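Local structure of chromosome-partitioning ATPase Soj (Thermus thermophilus, 1WCV) at residues 19-22 with 23-27; 48-52 with 53-57; 75-78 with 79-82; 212-215 with 216-220. The protein hydrolyses ATP and, in its ATP-bound state, binds double-stranded DNA cooperatively as nucleoprotein filaments, probably to partition the bacterial chromosome. All coordinates share one frame; numbering follows the deposited sequence.

Contact 1: residues 19-22 with 23-27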
loop_
_atom_site.group_PDB
_atom_site.type_symbol
_atom_site.label_atom_id
_atom_site.label_comp_id
_atom_site.label_asym_id
_atom_site.label_seq_id
_atom_site.Cartn_x
_atom_site.Cartn_y
_atom_site.Cartn_z
ATOM N N GLY A 19 -10.973 14.439 4.770
ATOM C CA GLY A 19 -9.951 13.404 4.738
ATOM C C GLY A 19 -8.916 13.551 5.836
ATOM O O GLY A 19 -8.449 12.559 6.404
ATOM N N LYS A 20 -8.565 14.796 6.150
ATOM C CA LYS A 20 -7.564 15.065 7.172
ATOM C C LYS A 20 -8.043 14.659 8.557
ATOM O O LYS A 20 -7.341 13.972 9.294
ATOM C CB LYS A 20 -7.198 16.552 7.179
ATOM C CG LYS A 20 -6.178 16.925 8.251
ATOM C CD LYS A 20 -5.921 18.428 8.266
ATOM C CE LYS A 20 -7.167 19.196 8.691
ATOM N NZ LYS A 20 -7.464 18.970 10.129
ATOM N N THR A 21 -9.246 15.092 8.911
ATOM C CA THR A 21 -9.781 14.762 10.222
ATOM C C THR A 21 -10.139 13.285 10.311
ATOM O O THR A 21 -9.951 12.662 11.354
ATOM C CB THR A 21 -10.997 15.647 10.555
ATOM O OG1 THR A 21 -10.537 16.985 10.786
ATOM C CG2 THR A 21 -11.713 15.146 11.803
ATOM N N THR A 22 -10.646 12.721 9.220
ATOM C CA THR A 22 -10.975 11.300 9.219
ATOM C C THR A 22 -9.678 10.523 9.434
ATOM O O THR A 22 -9.666 9.487 10.101
ATOM C CB THR A 22 -11.620 10.874 7.884
ATOM O OG1 THR A 22 -12.944 11.413 7.802
ATOM C CG2 THR A 22 -11.698 9.356 7.778
ATOM N N THR A 23 -8.582 11.032 8.883
ATOM C CA THR A 23 -7.299 10.366 9.051
ATOM C C THR A 23 -6.816 10.478 10.492
ATOM O O THR A 23 -6.306 9.507 11.049
ATOM C CB THR A 23 -6.229 10.949 8.116
ATOM O OG1 THR A 23 -6.594 10.685 6.758
ATOM C CG2 THR A 23 -4.878 10.342 8.406
ATOM N N ALA A 24 -6.975 11.654 11.094
ATOM C CA ALA A 24 -6.536 11.849 12.480
ATOM C C ALA A 24 -7.295 10.901 13.405
ATOM O O ALA A 24 -6.706 10.245 14.262
ATOM C CB ALA A 24 -6.780 13.293 12.919
ATOM N N ILE A 25 -8.607 10.839 13.215
ATOM C CA ILE A 25 -9.461 9.990 14.035
ATOM C C ILE A 25 -9.142 8.510 13.898
ATOM O O ILE A 25 -8.940 7.807 14.891
ATOM C CB ILE A 25 -10.958 10.166 13.668
ATOM C CG1 ILE A 25 -11.446 11.569 14.053
ATOM C CG2 ILE A 25 -11.794 9.066 14.330
ATOM C CD1 ILE A 25 -11.244 11.916 15.492
ATOM N N ASN A 26 -9.094 8.037 12.659
ATOM C CA ASN A 26 -8.873 6.623 12.433
ATOM C C ASN A 26 -7.458 6.128 12.577
ATOM O O ASN A 26 -7.255 4.953 12.882
ATOM C CB ASN A 26 -9.473 6.220 11.090
ATOM C CG ASN A 26 -10.987 6.330 11.095
ATOM O OD1 ASN A 26 -11.654 5.764 11.965
ATOM N ND2 ASN A 26 -11.536 7.062 10.135
ATOM N N LEU A 27 -6.481 7.008 12.380
ATOM C CA LEU A 27 -5.088 6.616 12.559
ATOM C C LEU A 27 -4.948 6.374 14.064
ATOM O O LEU A 27 -4.315 5.416 14.507
ATOM C CB LEU A 27 -4.148 7.750 12.150
ATOM C CG LEU A 27 -2.856 7.453 11.381
ATOM C CD1 LEU A 27 -1.860 8.552 11.715
ATOM C CD2 LEU A 27 -2.278 6.087 11.740
#

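Contact 2: residues 48-52 with 53-57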
loop_
_atom_site.group_PDB
_atom_site.type_symbol
_atom_site.label_atom_id
_atom_site.label_comp_id
_atom_site.label_asym_id
_atom_site.label_seq_id
_atom_site.Cartn_x
_atom_site.Cartn_y
_atom_site.Cartn_z
ATOM N N ASN A 48 -13.669 19.624 14.555
ATOM C CA ASN A 48 -14.162 18.542 13.704
ATOM C C ASN A 48 -13.832 17.159 14.273
ATOM O O ASN A 48 -14.685 16.274 14.300
ATOM C CB ASN A 48 -13.581 18.667 12.293
ATOM C CG ASN A 48 -13.986 19.958 11.615
ATOM O OD1 ASN A 48 -13.158 20.842 11.400
ATOM N ND2 ASN A 48 -15.264 20.076 11.281
ATOM N N ALA A 49 -12.596 16.974 14.722
ATOM C CA ALA A 49 -12.192 15.687 15.286
ATOM C C ALA A 49 -13.003 15.371 16.542
ATOM O O ALA A 49 -13.471 14.246 16.728
ATOM C CB ALA A 49 -10.704 15.703 15.613
ATOM N N THR A 50 -13.165 16.372 17.402
ATOM C CA THR A 50 -13.912 16.211 18.645
ATOM C C THR A 50 -15.359 15.806 18.368
ATOM O O THR A 50 -15.911 14.915 19.015
ATOM C CB THR A 50 -13.922 17.519 19.459
ATOM O OG1 THR A 50 -12.576 17.937 19.710
ATOM C CG2 THR A 50 -14.639 17.306 20.794
ATOM N N SER A 51 -15.976 16.481 17.408
ATOM C CA SER A 51 -17.347 16.191 17.032
ATOM C C SER A 51 -17.415 14.844 16.316
ATOM O O SER A 51 -18.419 14.128 16.399
ATOM C CB SER A 51 -17.872 17.297 16.115
ATOM O OG SER A 51 -19.193 17.017 15.693
ATOM N N GLY A 52 -16.336 14.497 15.622
ATOM C CA GLY A 52 -16.306 13.239 14.897
ATOM C C GLY A 52 -16.208 12.065 15.846
ATOM O O GLY A 52 -16.393 10.910 15.458
ATOM N N LEU A 53 -15.918 12.372 17.103
ATOM C CA LEU A 53 -15.783 11.355 18.130
ATOM C C LEU A 53 -16.949 11.387 19.118
ATOM O O LEU A 53 -16.936 10.683 20.125
ATOM C CB LEU A 53 -14.453 11.540 18.858
ATOM C CG LEU A 53 -13.229 11.154 18.015
ATOM C CD1 LEU A 53 -11.951 11.465 18.774
ATOM C CD2 LEU A 53 -13.304 9.670 17.670
ATOM N N GLY A 54 -17.954 12.204 18.815
ATOM C CA GLY A 54 -19.125 12.307 19.670
ATOM C C GLY A 54 -18.862 12.939 21.024
ATOM O O GLY A 54 -19.626 12.737 21.968
ATOM N N VAL A 55 -17.783 13.706 21.123
ATOM C CA VAL A 55 -17.434 14.361 22.375
ATOM C C VAL A 55 -18.000 15.773 22.433
ATOM O O VAL A 55 -18.068 16.476 21.424
ATOM C CB VAL A 55 -15.904 14.408 22.570
ATOM C CG1 VAL A 55 -15.554 15.196 23.827
ATOM C CG2 VAL A 55 -15.359 12.992 22.668
ATOM N N ARG A 56 -18.414 16.173 23.629
ATOM C CA ARG A 56 -18.985 17.492 23.855
ATOM C C ARG A 56 -18.497 17.998 25.209
ATOM O O ARG A 56 -19.145 17.778 26.231
ATOM C CB ARG A 56 -20.513 17.398 23.839
ATOM C CG ARG A 56 -21.236 18.710 24.087
ATOM C CD ARG A 56 -22.744 18.508 24.056
ATOM N NE ARG A 56 -23.479 19.742 24.328
ATOM C CZ ARG A 56 -23.425 20.409 25.477
ATOM N NH1 ARG A 56 -24.129 21.522 25.631
ATOM N NH2 ARG A 56 -22.669 19.965 26.473
ATOM N N ALA A 57 -17.349 18.668 25.207
ATOM C CA ALA A 57 -16.768 19.193 26.437
ATOM C C ALA A 57 -16.656 20.710 26.405
ATOM O O ALA A 57 -16.721 21.327 25.343
ATOM C CB ALA A 57 -15.395 18.575 26.667
#

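Contact 3: residues 75-78 with 79-82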
loop_
_atom_site.group_PDB
_atom_site.type_symbol
_atom_site.label_atom_id
_atom_site.label_comp_id
_atom_site.label_asym_id
_atom_site.label_seq_id
_atom_site.Cartn_x
_atom_site.Cartn_y
_atom_site.Cartn_z
ATOM N N HIS A 75 -10.216 12.989 27.348
ATOM C CA HIS A 75 -11.441 12.192 27.333
ATOM C C HIS A 75 -11.139 10.826 26.717
ATOM O O HIS A 75 -10.621 10.743 25.606
ATOM C CB HIS A 75 -12.520 12.867 26.483
ATOM C CG HIS A 75 -13.116 14.092 27.105
ATOM N ND1 HIS A 75 -12.362 15.185 27.474
ATOM C CD2 HIS A 75 -14.403 14.411 27.383
ATOM C CE1 HIS A 75 -13.159 16.125 27.952
ATOM N NE2 HIS A 75 -14.402 15.680 27.907
ATOM N N PRO A 76 -11.457 9.737 27.430
ATOM C CA PRO A 76 -11.182 8.415 26.859
ATOM C C PRO A 76 -12.185 8.087 25.756
ATOM O O PRO A 76 -13.392 8.271 25.920
ATOM C CB PRO A 76 -11.309 7.491 28.064
ATOM C CG PRO A 76 -12.410 8.147 28.848
ATOM C CD PRO A 76 -12.029 9.619 28.784
ATOM N N VAL A 77 -11.683 7.609 24.626
ATOM C CA VAL A 77 -12.551 7.267 23.512
ATOM C C VAL A 77 -11.920 6.201 22.627
ATOM O O VAL A 77 -10.733 6.269 22.298
ATOM C CB VAL A 77 -12.869 8.512 22.656
ATOM C CG1 VAL A 77 -11.580 9.117 22.117
ATOM C CG2 VAL A 77 -13.808 8.138 21.518
ATOM N N ASP A 78 -12.736 5.217 22.254
ATOM C CA ASP A 78 -12.329 4.105 21.400
ATOM C C ASP A 78 -10.905 3.604 21.622
ATOM O O ASP A 78 -10.163 3.380 20.663
ATOM C CB ASP A 78 -12.500 4.476 19.924
ATOM C CG ASP A 78 -12.364 3.272 19.002
ATOM O OD1 ASP A 78 -11.996 3.452 17.822
ATOM O OD2 ASP A 78 -12.634 2.143 19.463
ATOM N N GLY A 79 -10.519 3.433 22.879
ATOM C CA GLY A 79 -9.190 2.926 23.165
ATOM C C GLY A 79 -8.060 3.933 23.274
ATOM O O GLY A 79 -6.933 3.552 23.576
ATOM N N PHE A 80 -8.332 5.208 23.010
ATOM C CA PHE A 80 -7.286 6.221 23.142
ATOM C C PHE A 80 -7.791 7.440 23.904
ATOM O O PHE A 80 -8.920 7.450 24.388
ATOM C CB PHE A 80 -6.732 6.648 21.771
ATOM C CG PHE A 80 -7.772 7.154 20.807
ATOM C CD1 PHE A 80 -8.523 6.268 20.041
ATOM C CD2 PHE A 80 -7.981 8.523 20.644
ATOM C CE1 PHE A 80 -9.464 6.732 19.126
ATOM C CE2 PHE A 80 -8.921 9.000 19.732
ATOM C CZ PHE A 80 -9.665 8.107 18.969
ATOM N N HIS A 81 -6.949 8.459 24.027
ATOM C CA HIS A 81 -7.339 9.670 24.738
ATOM C C HIS A 81 -7.411 10.877 23.813
ATOM O O HIS A 81 -6.542 11.072 22.969
ATOM C CB HIS A 81 -6.356 9.959 25.877
ATOM C CG HIS A 81 -6.423 8.973 27.003
ATOM N ND1 HIS A 81 -5.563 9.017 28.080
ATOM C CD2 HIS A 81 -7.249 7.924 27.224
ATOM C CE1 HIS A 81 -5.858 8.036 28.916
ATOM N NE2 HIS A 81 -6.878 7.358 28.420
ATOM N N LEU A 82 -8.457 11.678 23.984
ATOM C CA LEU A 82 -8.664 12.885 23.188
ATOM C C LEU A 82 -8.607 14.154 24.033
ATOM O O LEU A 82 -9.245 14.240 25.081
ATOM C CB LEU A 82 -10.026 12.843 22.494
ATOM C CG LEU A 82 -10.492 14.183 21.903
ATOM C CD1 LEU A 82 -9.812 14.426 20.547
ATOM C CD2 LEU A 82 -11.999 14.182 21.748
#

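Contact 4: residues 212-215 with 216-220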
loop_
_atom_site.group_PDB
_atom_site.type_symbol
_atom_site.label_atom_id
_atom_site.label_comp_id
_atom_site.label_asym_id
_atom_site.label_seq_id
_atom_site.Cartn_x
_atom_site.Cartn_y
_atom_site.Cartn_z
ATOM N N LEU A 212 -17.275 5.319 5.564
ATOM C CA LEU A 212 -16.219 6.167 6.090
ATOM C C LEU A 212 -16.720 7.607 6.140
ATOM O O LEU A 212 -16.472 8.334 7.104
ATOM C CB LEU A 212 -14.985 6.080 5.188
ATOM C CG LEU A 212 -13.687 6.693 5.709
ATOM C CD1 LEU A 212 -13.211 5.928 6.936
ATOM C CD2 LEU A 212 -12.631 6.646 4.611
ATOM N N ALA A 213 -17.427 8.010 5.090
ATOM C CA ALA A 213 -17.964 9.363 5.002
ATOM C C ALA A 213 -18.970 9.635 6.116
ATOM O O ALA A 213 -19.023 10.742 6.646
ATOM C CB ALA A 213 -18.622 9.576 3.638
ATOM N N GLU A 214 -19.744 8.618 6.487
ATOM C CA GLU A 214 -20.756 8.782 7.528
ATOM C C GLU A 214 -20.295 8.619 8.977
ATOM O O GLU A 214 -20.950 9.118 9.891
ATOM C CB GLU A 214 -21.933 7.834 7.262
ATOM C CG GLU A 214 -21.550 6.370 7.150
ATOM C CD GLU A 214 -22.742 5.470 6.865
ATOM O OE1 GLU A 214 -23.555 5.812 5.980
ATOM O OE2 GLU A 214 -22.858 4.410 7.515
ATOM N N ALA A 215 -19.176 7.933 9.199
ATOM C CA ALA A 215 -18.675 7.713 10.556
ATOM C C ALA A 215 -18.666 8.953 11.464
ATOM O O ALA A 215 -19.089 8.884 12.617
ATOM C CB ALA A 215 -17.276 7.100 10.501
ATOM N N PRO A 216 -18.169 10.098 10.967
ATOM C CA PRO A 216 -18.145 11.301 11.810
ATOM C C PRO A 216 -19.536 11.751 12.264
ATOM O O PRO A 216 -19.703 12.219 13.392
ATOM C CB PRO A 216 -17.473 12.343 10.913
ATOM C CG PRO A 216 -16.591 11.512 10.031
ATOM C CD PRO A 216 -17.469 10.336 9.692
ATOM N N SER A 217 -20.525 11.626 11.384
ATOM C CA SER A 217 -21.885 12.036 11.731
ATOM C C SER A 217 -22.427 11.165 12.866
ATOM O O SER A 217 -23.256 11.608 13.667
ATOM C CB SER A 217 -22.800 11.958 10.504
ATOM O OG SER A 217 -23.017 10.619 10.093
ATOM N N PHE A 218 -21.953 9.925 12.935
ATOM C CA PHE A 218 -22.364 9.003 13.984
ATOM C C PHE A 218 -21.509 9.225 15.221
ATOM O O PHE A 218 -21.818 8.723 16.299
ATOM C CB PHE A 218 -22.215 7.547 13.516
ATOM C CG PHE A 218 -23.283 7.105 12.562
ATOM C CD1 PHE A 218 -24.444 6.497 13.030
ATOM C CD2 PHE A 218 -23.137 7.308 11.195
ATOM C CE1 PHE A 218 -25.443 6.094 12.147
ATOM C CE2 PHE A 218 -24.129 6.910 10.301
ATOM C CZ PHE A 218 -25.284 6.301 10.777
ATOM N N GLY A 219 -20.431 9.990 15.065
ATOM C CA GLY A 219 -19.547 10.245 16.185
ATOM C C GLY A 219 -18.768 9.001 16.579
ATOM O O GLY A 219 -18.450 8.796 17.750
ATOM N N LYS A 220 -18.454 8.165 15.594
ATOM C CA LYS A 220 -17.711 6.940 15.864
ATOM C C LYS A 220 -16.553 6.748 14.895
ATOM O O LYS A 220 -16.596 7.215 13.757
ATOM C CB LYS A 220 -18.637 5.727 15.770
ATOM C CG LYS A 220 -19.805 5.753 16.739
ATOM C CD LYS A 220 -20.701 4.533 16.576
ATOM C CE LYS A 220 -20.005 3.250 17.016
ATOM N NZ LYS A 220 -20.888 2.053 16.893
HETATM O O HOH W 1 -20.427 12.490 8.388
#

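Contact 1: residues 19-22 with 23-27
The carbonyl oxygen of Gly19 is gripped twice by Thr23, one turn further along the helix. Thr23 N reaches Gly19 O at 2.9 Å, the ordinary helical bond, and Thr23 OG1 donates to the same oxygen at 2.7 Å; the two donors come from opposite faces of the carbonyl plane. With OG1 beside its own backbone N (chi1 -65°), the hydroxyl is turned back along the helix to the carbonyl of the turn before. Tyr235 OH is a further partner of that hydroxyl.

Three more backbone bonds carry the helix on: Ala24 N to Lys20 O, Ile25 N to Thr21 O, the straightest of the set at 169°, and Asn26 N to Thr22 O. Small Ala24 needs little room, packing its methyl against the turn before and against Leu40. Thr22 and Asn26 run side by side, Thr22 CG2 lying 3.3 Å from Asn26 ND2, while Thr22 OG1 bonds back to Val18 O and Asn26 OD1 takes the N-H of Ile222. Lys20 NZ forms a salt bridge with Asp118 and a hydrogen bond to Ala119 O; Thr21 OG1 is hydrogen-bonded to Asp118.

Gly19, Lys20, Thr21 and Thr22 bind ADP and ATP, and Thr21 also magnesium: this is the C-terminal end of the P-loop (Walker A motif) and the first turns of the helix that runs on from it, as in ParA-family ATPases.

Contact 2: residues 48-52 with 53-57
Thr50 and Val55 meet across a Schellman motif, the turn that closes the short helix 48-52. Its two defining backbone bonds run from Val55 N to Thr50 O, at 3.1 Å, and from Gly54 N to Ser51 O. Thr50 O accepts a second N-H, that of Leu53 at 3.2 Å, which stands well above the carbonyl plane and on the opposite face from Val55 N. Gly54 is the residue that turns the chain: its positive phi of 68° is easy for glycine and less favourable for most residues with a side chain.

Apolar contacts span the same turn. Thr50 CG2, placed anti to the backbone N (chi1 -57° for OG1), touches Val55 CB at 3.6 Å, and the branched valine offers CG1 to the same methyl. That torsion leaves Thr50 OG1 on another side, where it is hydrogen-bonded with Asp42 and Ala85 N, so the residue serves both a polar and an apolar neighbour. Leucine suits position 53 because its branched end is directed into the protein, against Ile25, Val77, Phe80 and Leu82. Within the turn, Leu53 folds back along the helix, its CG 3.4 Å from Ala49 O.

Contact 3: residues 75-78 with 79-82
His75 opens the hairpin with a pair of backbone bonds to Leu82: His75 N to Leu82 O at 2.8 Å, and Leu82 N to His75 O at 2.9 Å. Its imidazole leads away from the partner strand, towards Val55 and Ala57.

Pro76 faces His81 in a non-hydrogen-bonded pair, a fitting place for a residue without an N-H. Its CA instead makes a CA-H...O contact with Phe80 O, and its ring lies near His81 CD2, while His81 ND1 is hydrogen-bonded with Tyr112 OH.

Val77 pairs with Phe80 and carries the main side-chain contact. Val77 CG1 lies over a face of the Phe80 ring, 3.9 Å from its centroid, a CH-pi contact. The phenyl ring is swung back over the turn by a first torsion that sets CG between backbone N and carbonyl carbon (chi1 56°). Val77 O, which accepts Phe80 N at 2.7 Å, also stands 3.2 Å above the ring plane, offset toward the rim.

Asp78 and Gly79 form the corners of a type I' turn. Both have positive phi, and at Gly79 a side chain would run into the preceding carbonyl. The carboxylate of Asp78 forms a salt bridge with Arg33 and a hydrogen bond with Thr221 OG1, tying the turn to the end of helix 18-33.

Backbone bonds thus set the register, while Val77, Phe80 and Leu82 give the face they share with His75 a largely apolar surface, suited to packing against Leu53 and helix 18-33.

Contact 4: residues 212-215 with 216-220
Glu214 O is the acceptor round which this bend closes. Ser217 OG donates to it at 2.6 Å, in the carbonyl plane and on a lone pair, while Ser217 N and Phe218 N add only weak bonds. The serine hydroxyl is brought round by the torsion that places OG between backbone N and carbonyl carbon (chi1 68°). It adds a side-chain bond where the helix is kinked, Pro216 having no N-H to give to the turn before.

The close packing lies at Ala215 and Pro216. Leu212 O and Ala213 O both come to 3.4 Å from Pro216 CD, and small, buried Ala215 packs its methyl beside the proline ring. Ala215 O then receives Lys220 N at 3.1 Å in a nearly straight bond (173°). Together with the bond from Gly219 N to Pro216 O, and with Gly219 at positive phi, which glycine tolerates, this makes a Schellman motif that ends the helix.

Ser217 and Phe218 lie on the exposed side, where the backbone bonds are weak and a water takes part, donating to Ala213 O at 2.8 Å and weakly accepting from Ser217 N. Glu214 and Phe218 lie side by side, with Phe218 CE2 3.9 Å from Glu214 CB, and the carboxylate and ring planes 43° apart. Glu214 OE2 is hydrogen-bonded with His225 NE2, whose ring also meets Phe218.

On the inner side Leu212 reaches Thr22 and Asn26, joining helix 210-218 to helix 18-33, while His225, the partner of Glu214 and Phe218, belongs to helix 222-225.

Contact 1 is the buried centre, on helix 18-33, and each of the others touches it: helix 48-52 with its following loop, the hairpin of contact 3 and helix 210-218 all meet that helix. Contacts 2 and 4 also touch each other, at Gly52 and Pro216. Contacts 2 and 3 are partly buried and share a largely apolar seam in which Val55 meets Leu82 and the His75 ring; contact 4 lies at the surface and does not touch contact 3. The chemistry follows the place: regular helix bonds and nucleotide-binding residues in contact 1, Schellman endings with glycine in contacts 2 and 4, and strand pairing at the sheet margin in contact 3.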